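Local coordinates for Nitrate/nitrite binding protein NrtA (Synechocystis sp., PDB 2G29), which binds nitrate in the periplasm as the substrate-binding component of an ABC transporter that takes up nitrate and probably also nitrite, at residues Glu265-Cys270 with Asn326-Tyr331; Tyr116-Leu121 with Ala258-Val263. All blocks are in the same frame, centred on the assembly; numbering follows the deposited sequence.

Interaction 1 (Glu265-Cys270 with Asn326-Tyr331)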
loop_
_atom_site.group_PDB
_atom_site.type_symbol
_atom_site.label_atom_id
_atom_site.label_comp_id
_atom_site.label_asym_id
_atom_site.label_seq_id
_atom_site.Cartn_x
_atom_site.Cartn_y
_atom_site.Cartn_z
ATOM N N GLU A 265 -10.996 12.683 -7.918
ATOM C CA GLU A 265 -12.309 13.045 -7.387
ATOM C C GLU A 265 -12.817 11.913 -6.500
ATOM O O GLU A 265 -13.409 12.172 -5.475
ATOM C CB GLU A 265 -13.304 13.307 -8.510
ATOM C CG GLU A 265 -13.050 14.619 -9.256
ATOM C CD GLU A 265 -14.350 15.343 -9.531
ATOM O OE1 GLU A 265 -15.194 14.784 -10.254
ATOM O OE2 GLU A 265 -14.530 16.464 -9.011
ATOM N N ALA A 266 -12.554 10.663 -6.878
ATOM C CA ALA A 266 -13.011 9.559 -6.036
ATOM C C ALA A 266 -12.269 9.594 -4.712
ATOM O O ALA A 266 -12.834 9.259 -3.653
ATOM C CB ALA A 266 -12.795 8.220 -6.741
ATOM N N GLN A 267 -10.988 9.972 -4.736
ATOM C CA GLN A 267 -10.230 10.082 -3.490
ATOM C C GLN A 267 -10.823 11.140 -2.553
ATOM O O GLN A 267 -10.909 10.938 -1.355
ATOM C CB GLN A 267 -8.768 10.430 -3.766
ATOM C CG GLN A 267 -7.948 9.254 -4.279
ATOM C CD GLN A 267 -6.523 9.665 -4.579
ATOM O OE1 GLN A 267 -6.292 10.566 -5.382
ATOM N NE2 GLN A 267 -5.554 9.002 -3.931
ATOM N N GLN A 268 -11.206 12.285 -3.122
ATOM C CA GLN A 268 -11.803 13.355 -2.331
ATOM C C GLN A 268 -13.120 12.876 -1.725
ATOM O O GLN A 268 -13.434 13.180 -0.566
ATOM C CB GLN A 268 -12.017 14.565 -3.232
ATOM C CG GLN A 268 -10.707 15.263 -3.570
ATOM C CD GLN A 268 -10.896 16.373 -4.563
ATOM O OE1 GLN A 268 -10.892 16.155 -5.769
ATOM N NE2 GLN A 268 -11.070 17.577 -4.057
ATOM N N TRP A 269 -13.873 12.127 -2.510
ATOM C CA TRP A 269 -15.156 11.591 -2.043
ATOM C C TRP A 269 -14.935 10.597 -0.895
ATOM O O TRP A 269 -15.578 10.673 0.152
ATOM C CB TRP A 269 -15.867 10.877 -3.173
ATOM C CG TRP A 269 -17.299 10.506 -2.821
ATOM C CD1 TRP A 269 -18.405 11.298 -2.957
ATOM C CD2 TRP A 269 -17.751 9.281 -2.239
ATOM N NE1 TRP A 269 -19.519 10.643 -2.499
ATOM C CE2 TRP A 269 -19.151 9.400 -2.055
ATOM C CE3 TRP A 269 -17.112 8.088 -1.853
ATOM C CZ2 TRP A 269 -19.921 8.377 -1.503
ATOM C CZ3 TRP A 269 -17.880 7.071 -1.302
ATOM C CH2 TRP A 269 -19.275 7.219 -1.135
ATOM N N CYS A 270 -14.035 9.634 -1.110
ATOM C CA CYS A 270 -13.748 8.643 -0.078
ATOM C C CYS A 270 -13.173 9.219 1.213
ATOM O O CYS A 270 -13.339 8.655 2.287
ATOM C CB CYS A 270 -12.748 7.610 -0.601
ATOM S SG CYS A 270 -13.331 6.502 -1.844
ATOM N N ASN A 326 -2.093 16.002 1.840
ATOM C CA ASN A 326 -1.418 15.715 0.561
ATOM C C ASN A 326 -1.273 14.230 0.263
ATOM O O ASN A 326 -0.415 13.828 -0.534
ATOM C CB ASN A 326 -0.030 16.362 0.551
ATOM C CG ASN A 326 -0.083 17.857 0.852
ATOM O OD1 ASN A 326 0.538 18.324 1.800
ATOM N ND2 ASN A 326 -0.815 18.596 0.043
ATOM N N ALA A 327 -2.127 13.411 0.848
ATOM C CA ALA A 327 -2.054 11.949 0.671
ATOM C C ALA A 327 -1.932 11.408 -0.754
ATOM O O ALA A 327 -1.235 10.422 -1.000
ATOM C CB ALA A 327 -3.268 11.300 1.328
ATOM N N SER A 328 -2.647 12.027 -1.683
ATOM C CA SER A 328 -2.652 11.596 -3.058
ATOM C C SER A 328 -1.403 11.998 -3.839
ATOM O O SER A 328 -1.004 11.332 -4.785
ATOM C CB SER A 328 -3.904 12.167 -3.722
ATOM O OG SER A 328 -3.969 11.811 -5.070
ATOM N N TYR A 329 -0.753 13.086 -3.444
ATOM C CA TYR A 329 0.434 13.526 -4.191
ATOM C C TYR A 329 1.546 12.493 -4.033
ATOM O O TYR A 329 1.958 12.193 -2.925
ATOM C CB TYR A 329 0.889 14.896 -3.695
ATOM C CG TYR A 329 2.099 15.391 -4.451
ATOM C CD1 TYR A 329 1.990 15.856 -5.756
ATOM C CD2 TYR A 329 3.363 15.359 -3.871
ATOM C CE1 TYR A 329 3.112 16.274 -6.469
ATOM C CE2 TYR A 329 4.495 15.774 -4.561
ATOM C CZ TYR A 329 4.369 16.230 -5.860
ATOM O OH TYR A 329 5.502 16.658 -6.509
ATOM N N PRO A 330 2.042 11.934 -5.148
ATOM C CA PRO A 330 3.096 10.908 -5.085
ATOM C C PRO A 330 4.485 11.490 -4.929
ATOM O O PRO A 330 5.189 11.746 -5.886
ATOM C CB PRO A 330 2.910 10.148 -6.390
ATOM C CG PRO A 330 2.515 11.252 -7.368
ATOM C CD PRO A 330 1.604 12.179 -6.534
ATOM N N TYR A 331 4.851 11.740 -3.683
ATOM C CA TYR A 331 6.165 12.308 -3.407
ATOM C C TYR A 331 7.287 11.395 -3.906
ATOM O O TYR A 331 7.333 10.183 -3.603
ATOM C CB TYR A 331 6.358 12.527 -1.896
ATOM C CG TYR A 331 5.563 13.669 -1.293
ATOM C CD1 TYR A 331 4.367 13.426 -0.643
ATOM C CD2 TYR A 331 6.026 14.992 -1.375
ATOM C CE1 TYR A 331 3.634 14.460 -0.066
ATOM C CE2 TYR A 331 5.292 16.025 -0.806
ATOM C CZ TYR A 331 4.111 15.753 -0.154
ATOM O OH TYR A 331 3.398 16.774 0.471
#

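Interaction 2 (Tyr116-Leu121 with Ala258-Val263)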
loop_
_atom_site.group_PDB
_atom_site.type_symbol
_atom_site.label_atom_id
_atom_site.label_comp_id
_atom_site.label_asym_id
_atom_site.label_seq_id
_atom_site.Cartn_x
_atom_site.Cartn_y
_atom_site.Cartn_z
ATOM N N TYR A 116 4.507 3.622 -14.719
ATOM C CA TYR A 116 4.521 4.949 -14.108
ATOM C C TYR A 116 3.643 4.926 -12.858
ATOM O O TYR A 116 2.722 4.129 -12.756
ATOM C CB TYR A 116 3.876 5.999 -15.009
ATOM C CG TYR A 116 4.565 6.333 -16.278
ATOM C CD1 TYR A 116 5.930 6.588 -16.307
ATOM C CD2 TYR A 116 3.841 6.425 -17.460
ATOM C CE1 TYR A 116 6.571 6.916 -17.513
ATOM C CE2 TYR A 116 4.458 6.774 -18.645
ATOM C CZ TYR A 116 5.823 7.006 -18.662
ATOM O OH TYR A 116 6.491 7.312 -19.833
ATOM N N ILE A 117 3.955 5.812 -11.915
ATOM C CA ILE A 117 3.081 6.008 -10.765
ATOM C C ILE A 117 2.442 7.380 -11.035
ATOM O O ILE A 117 3.121 8.413 -11.170
ATOM C CB ILE A 117 3.849 5.996 -9.440
ATOM C CG1 ILE A 117 4.245 4.566 -9.108
ATOM C CG2 ILE A 117 2.982 6.633 -8.330
ATOM C CD1 ILE A 117 5.116 4.501 -7.818
ATOM N N LEU A 118 1.116 7.361 -11.126
ATOM C CA LEU A 118 0.340 8.589 -11.414
ATOM C C LEU A 118 -0.154 9.287 -10.162
ATOM O O LEU A 118 -0.380 10.498 -10.182
ATOM C CB LEU A 118 -0.866 8.266 -12.289
ATOM C CG LEU A 118 -0.511 7.557 -13.603
ATOM C CD1 LEU A 118 -1.825 7.298 -14.373
ATOM C CD2 LEU A 118 0.468 8.362 -14.421
ATOM N N ALA A 119 -0.315 8.537 -9.076
ATOM C CA ALA A 119 -0.777 9.098 -7.821
ATOM C C ALA A 119 -0.482 8.121 -6.702
ATOM O O ALA A 119 -0.233 6.920 -6.946
ATOM C CB ALA A 119 -2.285 9.330 -7.890
ATOM N N ARG A 120 -0.547 8.613 -5.480
ATOM C CA ARG A 120 -0.444 7.728 -4.311
ATOM C C ARG A 120 -1.933 7.529 -3.985
ATOM O O ARG A 120 -2.674 8.515 -3.854
ATOM C CB ARG A 120 0.259 8.410 -3.116
ATOM C CG ARG A 120 0.655 7.455 -1.984
ATOM C CD ARG A 120 1.868 6.623 -2.415
ATOM N NE ARG A 120 3.004 7.525 -2.614
ATOM C CZ ARG A 120 4.038 7.323 -3.445
ATOM N NH1 ARG A 120 4.141 6.208 -4.184
ATOM N NH2 ARG A 120 4.942 8.292 -3.627
ATOM N N LEU A 121 -2.397 6.287 -3.899
ATOM C CA LEU A 121 -3.802 6.058 -3.561
ATOM C C LEU A 121 -4.119 6.380 -2.096
ATOM O O LEU A 121 -5.205 6.893 -1.788
ATOM C CB LEU A 121 -4.201 4.608 -3.890
ATOM C CG LEU A 121 -4.520 4.369 -5.365
ATOM C CD1 LEU A 121 -4.779 2.905 -5.612
ATOM C CD2 LEU A 121 -5.769 5.176 -5.769
ATOM N N ALA A 258 -7.628 11.633 -17.977
ATOM C CA ALA A 258 -9.016 11.446 -17.607
ATOM C C ALA A 258 -9.158 10.449 -16.448
ATOM O O ALA A 258 -9.903 10.701 -15.493
ATOM C CB ALA A 258 -9.825 10.999 -18.831
ATOM N N LEU A 259 -8.423 9.335 -16.507
ATOM C CA LEU A 259 -8.469 8.350 -15.412
ATOM C C LEU A 259 -7.959 8.984 -14.114
ATOM O O LEU A 259 -8.533 8.756 -13.039
ATOM C CB LEU A 259 -7.591 7.130 -15.710
ATOM C CG LEU A 259 -8.035 6.123 -16.748
ATOM C CD1 LEU A 259 -6.950 5.039 -16.798
ATOM C CD2 LEU A 259 -9.398 5.519 -16.368
ATOM N N LEU A 260 -6.856 9.745 -14.197
ATOM C CA LEU A 260 -6.271 10.371 -13.028
ATOM C C LEU A 260 -7.234 11.339 -12.377
ATOM O O LEU A 260 -7.375 11.344 -11.184
ATOM C CB LEU A 260 -4.962 11.082 -13.387
ATOM C CG LEU A 260 -3.691 10.790 -12.596
ATOM C CD1 LEU A 260 -2.697 11.904 -12.883
ATOM C CD2 LEU A 260 -3.937 10.600 -11.087
ATOM N N MET A 261 -7.901 12.171 -13.181
ATOM C CA MET A 261 -8.848 13.115 -12.597
ATOM C C MET A 261 -10.011 12.353 -11.951
ATOM O O MET A 261 -10.467 12.748 -10.879
ATOM C CB MET A 261 -9.369 14.080 -13.666
ATOM C CG MET A 261 -8.253 14.997 -14.190
ATOM S SD MET A 261 -8.848 16.324 -15.319
ATOM C CE MET A 261 -9.308 15.395 -16.577
ATOM N N ALA A 262 -10.476 11.279 -12.577
ATOM C CA ALA A 262 -11.558 10.490 -11.990
ATOM C C ALA A 262 -11.112 9.900 -10.658
ATOM O O ALA A 262 -11.863 9.927 -9.679
ATOM C CB ALA A 262 -11.970 9.384 -12.926
ATOM N N VAL A 263 -9.877 9.392 -10.612
ATOM C CA VAL A 263 -9.372 8.823 -9.354
ATOM C C VAL A 263 -9.217 9.901 -8.258
ATOM O O VAL A 263 -9.509 9.666 -7.094
ATOM C CB VAL A 263 -8.023 8.091 -9.600
ATOM C CG1 VAL A 263 -7.328 7.739 -8.269
ATOM C CG2 VAL A 263 -8.291 6.778 -10.374
#

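Interaction 1 (Glu265-Cys270 with Asn326-Tyr331)
A side-chain bridge from helix 253-271 to the loop ahead of helix 332-344 pairs Gln267 with Ser328, and it shows how a single buried amide can hold together several parts of a binding-protein domain. Ser328 OG donates to Gln267 OE1 at 2.7 Å. The donor meets the carbonyl oxygen from the flank, at a C=O...OG angle of 116°, and stands tilted 22° from the amide plane. Gln267 spans the gap with an extended chain: CG lies beside the backbone N, and the bonds beyond run straight out from the helix, which carries the amide to the hydroxyl. The other half of the amide is used as well, since NE2 donates to the carbonyls of Arg120, the last residue of strand 115-120, and Leu121 just after it. With its oxygen and nitrogen both engaged, the amide has its rotation fixed.

Ser328 is the third residue of a type I beta turn running from Asn326 to Tyr329, closed by a 3.0 Å bond from Tyr329 N to Asn326 O. The turn presents the serine to the helix, with OG anti to the backbone N (chi1 179°), and there the hydroxyl also pairs with NE1 of Trp367 from helix 364-373. A leucine at Gln267 would probably leave the Ser328 hydroxyl without its acceptor and those two backbone carbonyls without the amide donor they share.

Farther along the loop, Pro330 is the centre of an inverse gamma turn and Tyr331 takes the N-cap position of helix 332-344. The two tyrosine rings also meet: Tyr329 CD2 sits 3.5 Å above the plane of the Tyr331 ring, over its centre, while the Tyr329 hydroxyl reaches Glu364.

Interaction 2 (Tyr116-Leu121 with Ala258-Val263)
Leu260, on helix 253-271, points at Leu118 and Ala119 of strand 115-120, a worked case of the apolar face of a helix seated on the outermost strand of a sheet. Its CB serves as the stalk, and contact begins one atom further out, where CG meets CB of Leu118 at 3.8 Å. There the side chain forks. CD1 comes against the Leu118 carbonyl oxygen at 3.8 Å, while CD2 touches both that oxygen, at 3.7 Å, and the methyl of Ala119, at 3.8 Å. The first torsion, -128°, falls away from the staggered positions, a modestly strained setting that places the whole fork over the strand backbone. The cost is a polar one too: Leu118 O is buried under these methyls and has no hydrogen-bonding partner in the model.

Two successive strand residues can face the helix because the backbone at Leu118 departs from extended geometry (psi -25°). Leu118 and Ala119 both bond through their backbones to Phe242 of the antiparallel neighbour, strand 240-245, as in a classic beta bulge. One turn along the helix from Leu260, Val263 makes the second point of contact, its CG1 touching CD2 of Leu121 at 3.9 Å. These two side chains cross at about a right angle. Leu121 itself comes just after the strand, and its side chain is about 4 Å from that of Lys240, which binds nitrate.

Beyond the pair, Leu366 and Trp367 of helix 364-373 pack on Leu118 and Ala119. A helix lying on the last strand of a five-stranded mixed sheet of order 2-1-3-5-4, next to the chain's passage into a second sheet, belongs to the two-domain fold of periplasmic binding proteins, whose C-clamp holds the substrate.

Overall arrangement
Helix 253-271 serves both contacts, apolar where 258-263 packs in interaction 2 and polar where 265-270 follows in interaction 1, and their centres are about 9 Å apart. Arg120 joins them through its backbone: its O lies 2.9 Å from Gln267 NE2 and its N lies 2.8 Å from Ser328 O, both probable hydrogen bonds. Thus the strand end is held between the helix and the 326-331 loop. The Arg120 side chain adds a salt bridge to Asp335. Interaction 2 comes closest to the nitrate site, through Leu121, whose side chain is about 8 Å from that of Trp73; in interaction 1 the Gln267 side chain is about 8 Å from that of Lys240.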